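Local coordinates for protein NADPH-ferredoxin reductase FprA (Mycobacterium tuberculosis, PDB 1LQT) that transfers electrons between NADPH and ferredoxin through a bound FAD, and may thereby supply P450 systems, at residues G147-I153 with L313-V319; V197-P202 with F271-P275; D219-I225 with H264-F269. All blocks are in the same frame, centred on the assembly; numbering follows the deposited sequence.

Contact 1: G147-I153 with L313-V319; sequences GARAVVI and LPAQLVV
Parallel strands 149-153 and 317-319 adjoin in the six-stranded Rossmann-like sheet that carries the NADP(H) site, axes 4.7 Å apart and 17° off parallel. G147 and A148 curl round the amide end of Q316. R149 N donates to Q316 OE1 (2.9 Å) and Q316 N to R149 O (3.0 Å), so a side chain replaces a strand carbonyl. The R149 guanidinium (rotamer t, t, m) has L313 CD1 over one face (NH1 to CD1 3.8 Å); NH1 donates to P314 O near its plane (2.9 Å), and NE forms a salt bridge with E193. A150 CB lies 4.0 Å from L317 CD2, on the face lined by helix 157-167. V151 pairs with V318: V151 N to L317 O is 2.9 Å and V319 N to V151 O 2.8 Å. V151 CG2 (t rotamer) lies 3.8 Å from A315 CB. V152, also t, lies level with V319 on the helix face. I153 (m, m) touches the bound NADP derivative (ODP), and I153 N donates to V319 O at 2.9 Å.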
# COMPACT_ATOMS: atom_id res chain seq x y z
N GLY A 147 25.39 3.42 -4.27
CA GLY A 147 25.95 2.49 -5.22
C GLY A 147 25.35 2.66 -6.60
O GLY A 147 24.18 3.00 -6.75
N ALA A 148 26.11 2.32 -7.61
CA ALA A 148 25.70 2.55 -8.96
C ALA A 148 24.53 1.76 -9.48
O ALA A 148 23.88 2.22 -10.40
CB ALA A 148 26.90 2.38 -9.92
N ARG A 149 24.30 0.57 -8.97
CA ARG A 149 23.21 -0.26 -9.50
C ARG A 149 22.28 -0.73 -8.39
O ARG A 149 22.72 -1.24 -7.35
CB ARG A 149 23.70 -1.49 -10.25
CG ARG A 149 22.56 -2.31 -10.84
CD ARG A 149 22.97 -3.51 -11.68
NE ARG A 149 23.61 -3.08 -12.93
CZ ARG A 149 24.92 -3.23 -13.21
NH1 ARG A 149 25.76 -3.82 -12.39
NH2 ARG A 149 25.38 -2.78 -14.36
N ALA A 150 20.99 -0.54 -8.65
CA ALA A 150 19.94 -1.10 -7.81
C ALA A 150 19.16 -2.12 -8.64
O ALA A 150 18.99 -1.95 -9.85
CB ALA A 150 19.01 -0.02 -7.32
N VAL A 151 18.66 -3.15 -7.97
CA VAL A 151 17.82 -4.17 -8.59
C VAL A 151 16.49 -4.18 -7.85
O VAL A 151 16.45 -4.21 -6.64
CB VAL A 151 18.51 -5.52 -8.51
CG1 VAL A 151 17.59 -6.62 -8.99
CG2 VAL A 151 19.79 -5.51 -9.36
N VAL A 152 15.42 -4.15 -8.63
CA VAL A 152 14.06 -4.23 -8.13
C VAL A 152 13.44 -5.50 -8.66
O VAL A 152 13.42 -5.75 -9.86
CB VAL A 152 13.23 -3.01 -8.57
CG1 VAL A 152 11.79 -3.14 -8.05
CG2 VAL A 152 13.84 -1.71 -8.08
N ILE A 153 12.96 -6.33 -7.75
CA ILE A 153 12.31 -7.60 -8.12
C ILE A 153 10.81 -7.39 -8.18
O ILE A 153 10.24 -6.88 -7.23
CB ILE A 153 12.63 -8.71 -7.13
CG1 ILE A 153 14.12 -8.84 -6.85
CG2 ILE A 153 12.01 -10.02 -7.60
CD1 ILE A 153 14.99 -9.11 -8.04
N LEU A 313 25.28 -10.43 -11.23
CA LEU A 313 25.30 -9.02 -11.58
C LEU A 313 25.68 -8.20 -10.35
O LEU A 313 25.09 -8.42 -9.29
CB LEU A 313 23.88 -8.64 -12.00
CG LEU A 313 23.63 -7.25 -12.53
CD1 LEU A 313 24.34 -7.01 -13.83
CD2 LEU A 313 22.11 -7.06 -12.74
N PRO A 314 26.64 -7.27 -10.42
CA PRO A 314 26.91 -6.42 -9.25
C PRO A 314 25.72 -5.54 -8.93
O PRO A 314 25.09 -5.02 -9.83
CB PRO A 314 28.10 -5.56 -9.69
CG PRO A 314 28.64 -6.28 -10.90
CD PRO A 314 27.51 -6.96 -11.56
N ALA A 315 25.43 -5.38 -7.66
CA ALA A 315 24.36 -4.50 -7.22
C ALA A 315 24.59 -4.15 -5.79
O ALA A 315 25.09 -4.97 -5.04
CB ALA A 315 23.02 -5.17 -7.39
N GLN A 316 24.16 -2.95 -5.39
CA GLN A 316 24.38 -2.51 -4.01
C GLN A 316 23.08 -2.27 -3.25
O GLN A 316 23.11 -2.00 -2.06
CB GLN A 316 25.28 -1.29 -3.98
CG GLN A 316 26.60 -1.50 -4.68
CD GLN A 316 26.47 -1.36 -6.18
OE1 GLN A 316 25.72 -0.52 -6.65
NE2 GLN A 316 27.25 -2.16 -6.95
N LEU A 317 21.95 -2.41 -3.94
CA LEU A 317 20.61 -2.30 -3.35
C LEU A 317 19.73 -3.28 -4.08
O LEU A 317 19.73 -3.29 -5.31
CB LEU A 317 20.05 -0.89 -3.51
CG LEU A 317 18.63 -0.67 -3.00
CD1 LEU A 317 18.54 -0.80 -1.50
CD2 LEU A 317 18.11 0.68 -3.48
N VAL A 318 18.98 -4.09 -3.34
CA VAL A 318 17.96 -4.96 -3.90
C VAL A 318 16.67 -4.63 -3.16
O VAL A 318 16.61 -4.73 -1.94
CB VAL A 318 18.31 -6.45 -3.73
CG1 VAL A 318 17.14 -7.31 -4.20
CG2 VAL A 318 19.56 -6.79 -4.51
N VAL A 319 15.66 -4.21 -3.91
CA VAL A 319 14.35 -3.95 -3.37
C VAL A 319 13.40 -4.99 -3.94
O VAL A 319 13.19 -5.07 -5.13
CB VAL A 319 13.82 -2.56 -3.73
CG1 VAL A 319 12.46 -2.32 -3.08
CG2 VAL A 319 14.81 -1.48 -3.32

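Contact 2: V197-P202 with F271-P275; sequences VGRRGP and FLTSP. With ODP (4-oxo-nicotinamide-adenine dinucleotide phosphate), chain I.
The loop after strand 193-197 lies along the turn F271-L272 and the first residues of strand 273-279, CA to CA 4.6 Å for both G198-F271 and R199-T273. Left-handed L272 (51/45) turns its own N and that of T273 onto 197-202, donating to R200 O and G198 O in two backbone hydrogen bonds, both 2.9 Å. A water bridges V197 O (2.9 Å) and T273 O (2.8 Å). T273 (m) folds OG1 back to F271 O at 2.8 Å and leaves CG2 3.6 Å from V197 CG1. F271 (m, chi2 -89°) offers its ring face to P202 CG, 3.8 Å from the centroid, a CH-pi contact. R199 (chi1 p, then extended) donates NE to ODP O1X (2.9 Å) and NH2 to O3X (2.8 Å), the adenine over one guanidinium face. R200 (m, t, m) brings NE to O1X and NH2 to O2X, each 2.8 Å. Paired arginines clasping the 2'-phosphate after a Rossmann strand are characteristic of NADP(H)-specific sites, and probably let the enzyme tell NADP(H) from NAD(H).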
# COMPACT_ATOMS: atom_id res chain seq x y z
N VAL A 197 13.32 -6.70 -12.51
CA VAL A 197 13.47 -8.12 -12.82
C VAL A 197 12.13 -8.83 -12.58
O VAL A 197 11.69 -8.97 -11.43
CB VAL A 197 14.57 -8.74 -11.95
CG1 VAL A 197 14.80 -10.18 -12.31
CG2 VAL A 197 15.86 -7.95 -12.07
N GLY A 198 11.52 -9.29 -13.67
CA GLY A 198 10.25 -10.00 -13.65
C GLY A 198 10.46 -11.48 -13.89
O GLY A 198 11.14 -11.86 -14.83
N ARG A 199 9.80 -12.32 -13.09
CA ARG A 199 9.97 -13.76 -13.19
C ARG A 199 9.25 -14.36 -14.38
O ARG A 199 9.76 -15.33 -14.97
CB ARG A 199 9.60 -14.46 -11.89
CG ARG A 199 8.14 -14.37 -11.47
CD ARG A 199 7.85 -15.24 -10.29
NE ARG A 199 6.49 -15.03 -9.82
CZ ARG A 199 6.03 -15.59 -8.71
NH1 ARG A 199 6.80 -16.38 -8.00
NH2 ARG A 199 4.79 -15.36 -8.34
N ARG A 200 8.07 -13.84 -14.71
CA ARG A 200 7.34 -14.25 -15.89
C ARG A 200 7.64 -13.27 -17.02
O ARG A 200 8.63 -12.57 -16.98
CB ARG A 200 5.86 -14.50 -15.59
CG ARG A 200 5.66 -15.65 -14.60
CD ARG A 200 4.24 -16.12 -14.46
NE ARG A 200 3.41 -15.08 -13.86
CZ ARG A 200 2.09 -15.04 -13.96
NH1 ARG A 200 1.42 -15.94 -14.67
NH2 ARG A 200 1.42 -14.05 -13.40
N GLY A 201 6.83 -13.30 -18.07
CA GLY A 201 7.08 -12.49 -19.24
C GLY A 201 6.27 -11.22 -19.28
O GLY A 201 5.44 -10.94 -18.40
N PRO A 202 6.48 -10.43 -20.32
CA PRO A 202 5.74 -9.18 -20.45
C PRO A 202 4.22 -9.35 -20.43
O PRO A 202 3.54 -8.47 -19.91
CB PRO A 202 6.24 -8.63 -21.79
CG PRO A 202 7.59 -9.22 -21.95
CD PRO A 202 7.48 -10.59 -21.39
N PHE A 271 12.84 -9.62 -18.17
CA PHE A 271 11.77 -10.55 -17.92
C PHE A 271 12.33 -11.97 -17.87
O PHE A 271 13.50 -12.21 -18.13
CB PHE A 271 10.67 -10.42 -18.97
CG PHE A 271 10.05 -9.05 -19.01
CD1 PHE A 271 8.97 -8.73 -18.20
CD2 PHE A 271 10.56 -8.07 -19.82
CE1 PHE A 271 8.40 -7.49 -18.25
CE2 PHE A 271 9.99 -6.82 -19.86
CZ PHE A 271 8.90 -6.52 -19.07
N LEU A 272 11.47 -12.91 -17.49
CA LEU A 272 11.81 -14.33 -17.41
C LEU A 272 13.10 -14.55 -16.61
O LEU A 272 13.96 -15.36 -16.96
CB LEU A 272 11.90 -14.95 -18.79
CG LEU A 272 10.60 -14.93 -19.55
CD1 LEU A 272 10.75 -15.42 -20.97
CD2 LEU A 272 9.53 -15.75 -18.85
N THR A 273 13.18 -13.86 -15.48
CA THR A 273 14.37 -13.87 -14.64
C THR A 273 13.94 -13.88 -13.18
O THR A 273 13.10 -13.08 -12.79
CB THR A 273 15.25 -12.65 -14.94
OG1 THR A 273 15.59 -12.62 -16.31
CG2 THR A 273 16.54 -12.70 -14.16
N SER A 274 14.57 -14.73 -12.39
CA SER A 274 14.32 -14.80 -10.96
C SER A 274 15.60 -14.54 -10.18
O SER A 274 16.68 -14.98 -10.56
CB SER A 274 13.78 -16.17 -10.55
OG SER A 274 12.45 -16.34 -10.94
N PRO A 275 15.47 -13.91 -9.01
CA PRO A 275 16.60 -13.80 -8.09
C PRO A 275 16.81 -15.13 -7.38
O PRO A 275 15.89 -15.68 -6.80
CB PRO A 275 16.18 -12.72 -7.12
CG PRO A 275 14.67 -12.86 -7.05
CD PRO A 275 14.26 -13.27 -8.45
O1X ODP I . 4.55 -13.80 -11.61
P2B ODP I . 3.69 -12.86 -10.82
O2X ODP I . 2.59 -12.21 -11.63
O3X ODP I . 3.15 -13.49 -9.55
O2B ODP I . 4.72 -11.70 -10.40
C2B ODP I . 4.46 -10.79 -9.33
C3B ODP I . 4.08 -9.39 -9.75
O3B ODP I . 4.85 -8.99 -10.87
C1B ODP I . 5.71 -10.56 -8.57
N9A ODP I . 6.19 -11.62 -7.73
C8A ODP I . 5.54 -12.24 -6.69
N7A ODP I . 6.31 -13.14 -6.10
C5A ODP I . 7.51 -13.12 -6.77
C4A ODP I . 7.43 -12.17 -7.79
N3A ODP I . 8.43 -11.86 -8.65
C2A ODP I . 9.56 -12.57 -8.45
N1A ODP I . 9.73 -13.50 -7.47
C6A ODP I . 8.71 -13.78 -6.61
N6A ODP I . 8.96 -14.65 -5.63
O4B ODP I . 5.40 -9.43 -7.77
C4B ODP I . 4.53 -8.58 -8.53
C5B ODP I . 3.40 -8.13 -7.66
O5B ODP I . 2.67 -7.15 -8.38
PA ODP I . 1.26 -6.67 -7.82
O1A ODP I . 0.69 -5.75 -8.81
O2A ODP I . 0.43 -7.81 -7.38
O3 ODP I . 1.67 -5.92 -6.47
PN ODP I . 2.27 -4.44 -6.17
O1N ODP I . 3.22 -4.02 -7.22
O2N ODP I . 2.71 -4.53 -4.76
O5D ODP I . 1.01 -3.51 -6.30
C5D ODP I . -0.09 -3.68 -5.37
C4D ODP I . -1.33 -3.05 -5.96
O4D ODP I . -1.29 -1.63 -5.91
C1D ODP I . -1.51 -1.09 -7.21
C2D ODP I . -1.16 -2.18 -8.13
O2D ODP I . -1.54 -2.00 -9.45
C3D ODP I . -1.54 -3.43 -7.42
O3D ODP I . -2.90 -3.68 -7.68
N1N ODP I . -0.95 0.20 -7.37
C2N ODP I . -1.51 1.03 -8.37
C3N ODP I . -0.77 2.08 -8.82
C7N ODP I . -1.47 2.88 -9.92
N7N ODP I . -0.79 3.89 -10.40
O7N ODP I . -2.60 2.51 -10.30
C4N ODP I . 0.53 2.37 -8.38
O99 ODP I . 1.24 3.31 -8.85
C5N ODP I . 1.09 1.47 -7.36
C6N ODP I . 0.33 0.38 -6.89
O HOH W 1 11.94 -11.77 -10.57

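Contact 3: D219-I225 with H264-F269; sequences DGVDVVI and HRRMVF
Strand 221-224 is one edge strand of the parallel Rossmann-like sheet, with strand 265-269 beside it, axes 4.6 Å apart and 20° from parallel. V221 to V224 pair in register with R265 to V268. Five backbone hydrogen bonds zip the pair: R265 N to G220 O (3.0 Å), D222 N to R265 O (2.9 Å), M267 N to D222 O (2.9 Å), V224 N to M267 O (2.8 Å) and F269 N to V224 O (3.0 Å). G220, at 83/0, turns the chain into the strand. R265 (m, t, m) swings back so that NH2 stands 2.9 Å from D219 O. D222 (m) sets OD2 over the H264 ring; its OD1 receives a water 2.9 Å away, itself 2.6 Å from H264 ND1, and a salt bridge from R261. R266 NE pairs with E193, V224 CG2 lying 3.7 Å from R266 NH1 over the guanidinium. V221 CG1 meets M267 CB (4.2 Å) and V223 CG1 meets F269 CE1 (3.8 Å); V221, M267 and F269 pack on helix 157-167, V223 on Y255 of helix 243-256. Polar groups thus gather where the strands begin, R265 from the V221 side; further along apolar contacts take over on both faces, except for E193-held R266.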
# COMPACT_ATOMS: atom_id res chain seq x y z
N ASP A 219 13.14 12.95 -16.85
CA ASP A 219 14.29 13.68 -17.33
C ASP A 219 15.57 12.98 -16.90
O ASP A 219 15.74 12.65 -15.73
CB ASP A 219 14.28 15.09 -16.73
CG ASP A 219 13.29 16.03 -17.39
OD1 ASP A 219 12.19 15.61 -17.79
OD2 ASP A 219 13.53 17.24 -17.51
N GLY A 220 16.49 12.78 -17.83
CA GLY A 220 17.77 12.19 -17.54
C GLY A 220 17.81 10.69 -17.49
O GLY A 220 18.88 10.11 -17.26
N VAL A 221 16.66 10.04 -17.72
CA VAL A 221 16.56 8.60 -17.63
C VAL A 221 16.11 8.03 -18.94
O VAL A 221 15.13 8.50 -19.53
CB VAL A 221 15.52 8.19 -16.58
CG1 VAL A 221 15.45 6.67 -16.42
CG2 VAL A 221 15.82 8.87 -15.26
N ASP A 222 16.82 7.02 -19.39
CA ASP A 222 16.38 6.21 -20.51
C ASP A 222 15.83 4.87 -20.03
O ASP A 222 16.43 4.16 -19.20
CB ASP A 222 17.51 5.94 -21.44
CG ASP A 222 17.96 7.19 -22.22
OD1 ASP A 222 17.26 8.22 -22.26
OD2 ASP A 222 19.00 7.17 -22.81
N VAL A 223 14.72 4.51 -20.62
CA VAL A 223 14.11 3.20 -20.39
C VAL A 223 14.77 2.23 -21.37
O VAL A 223 14.84 2.52 -22.56
CB VAL A 223 12.63 3.28 -20.60
CG1 VAL A 223 12.01 1.90 -20.41
CG2 VAL A 223 12.02 4.23 -19.62
N VAL A 224 15.29 1.13 -20.86
CA VAL A 224 16.04 0.17 -21.64
C VAL A 224 15.30 -1.16 -21.63
O VAL A 224 15.15 -1.78 -20.58
CB VAL A 224 17.46 -0.02 -21.09
CG1 VAL A 224 18.18 -1.07 -21.90
CG2 VAL A 224 18.22 1.28 -21.07
N ILE A 225 14.86 -1.60 -22.81
CA ILE A 225 14.31 -2.93 -22.98
C ILE A 225 14.98 -3.55 -24.19
O ILE A 225 14.80 -3.08 -25.31
CB ILE A 225 12.83 -2.95 -23.17
CG1 ILE A 225 12.15 -2.14 -22.06
CG2 ILE A 225 12.32 -4.39 -23.22
CD1 ILE A 225 10.67 -2.17 -22.13
N HIS A 264 23.37 8.50 -19.75
CA HIS A 264 22.07 8.69 -19.13
C HIS A 264 21.91 7.69 -18.01
O HIS A 264 22.55 6.66 -17.98
CB HIS A 264 21.00 8.49 -20.20
CG HIS A 264 21.07 9.51 -21.29
ND1 HIS A 264 20.16 10.54 -21.40
CD2 HIS A 264 21.96 9.68 -22.30
CE1 HIS A 264 20.49 11.30 -22.43
NE2 HIS A 264 21.58 10.80 -22.99
N ARG A 265 21.06 8.01 -17.05
CA ARG A 265 20.67 7.01 -16.08
C ARG A 265 19.75 6.02 -16.81
O ARG A 265 19.14 6.37 -17.80
CB ARG A 265 20.00 7.65 -14.87
CG ARG A 265 20.93 8.63 -14.11
CD ARG A 265 20.19 9.31 -12.91
NE ARG A 265 19.11 10.13 -13.46
CZ ARG A 265 18.28 10.94 -12.81
NH1 ARG A 265 18.33 11.05 -11.48
NH2 ARG A 265 17.36 11.63 -13.53
N ARG A 266 19.71 4.78 -16.32
CA ARG A 266 19.02 3.70 -17.04
C ARG A 266 18.01 2.97 -16.15
O ARG A 266 18.35 2.59 -15.05
CB ARG A 266 20.03 2.66 -17.54
CG ARG A 266 20.96 3.16 -18.64
CD ARG A 266 22.23 2.30 -18.79
NE ARG A 266 21.99 0.87 -18.99
CZ ARG A 266 21.88 0.26 -20.16
NH1 ARG A 266 21.90 0.96 -21.27
NH2 ARG A 266 21.73 -1.06 -20.21
N MET A 267 16.82 2.73 -16.69
CA MET A 267 15.82 1.87 -16.09
C MET A 267 15.67 0.69 -17.04
O MET A 267 15.10 0.84 -18.10
CB MET A 267 14.50 2.60 -15.92
CG MET A 267 13.51 1.79 -15.12
SD MET A 267 11.90 2.58 -14.98
CE MET A 267 12.28 4.04 -14.02
N VAL A 268 16.20 -0.46 -16.64
CA VAL A 268 16.28 -1.64 -17.50
C VAL A 268 15.23 -2.66 -17.09
O VAL A 268 15.09 -2.96 -15.91
CB VAL A 268 17.68 -2.30 -17.34
CG1 VAL A 268 17.80 -3.54 -18.20
CG2 VAL A 268 18.80 -1.33 -17.64
N PHE A 269 14.50 -3.19 -18.07
CA PHE A 269 13.53 -4.26 -17.81
C PHE A 269 14.09 -5.59 -18.29
O PHE A 269 14.43 -5.75 -19.45
CB PHE A 269 12.21 -4.00 -18.54
CG PHE A 269 11.40 -2.87 -17.95
CD1 PHE A 269 11.71 -1.56 -18.23
CD2 PHE A 269 10.34 -3.13 -17.11
CE1 PHE A 269 10.97 -0.53 -17.70
CE2 PHE A 269 9.60 -2.11 -16.58
CZ PHE A 269 9.91 -0.81 -16.86
O HOH W 2 17.74 10.54 -20.51

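All three contacts belong to the NADP(H)-binding half of the reductase. The chain runs 147-153, 197-202, 219-225, 264-269, 271-275, 313-319, so contact 1 encloses contact 2, which encloses contact 3. In the parallel sheet (order 122-124, 317-320, 149-153, 193-197, 265-270, 221-224) contacts 1 and 3 lie about 14 Å apart between centres. Strand 193-197 fills the gap: V152 O probably accepts from V197 N, at 2.8 Å, and E193 makes salt bridges with R149 and R266. Contact 2, centred about 15 Å from contact 1 and 18 Å from contact 3, sits where 193-197 and 265-270 end and 273-279 leaves for an antiparallel sheet. The sheet thus delivers the arginine loop and I153 to the bound ODP.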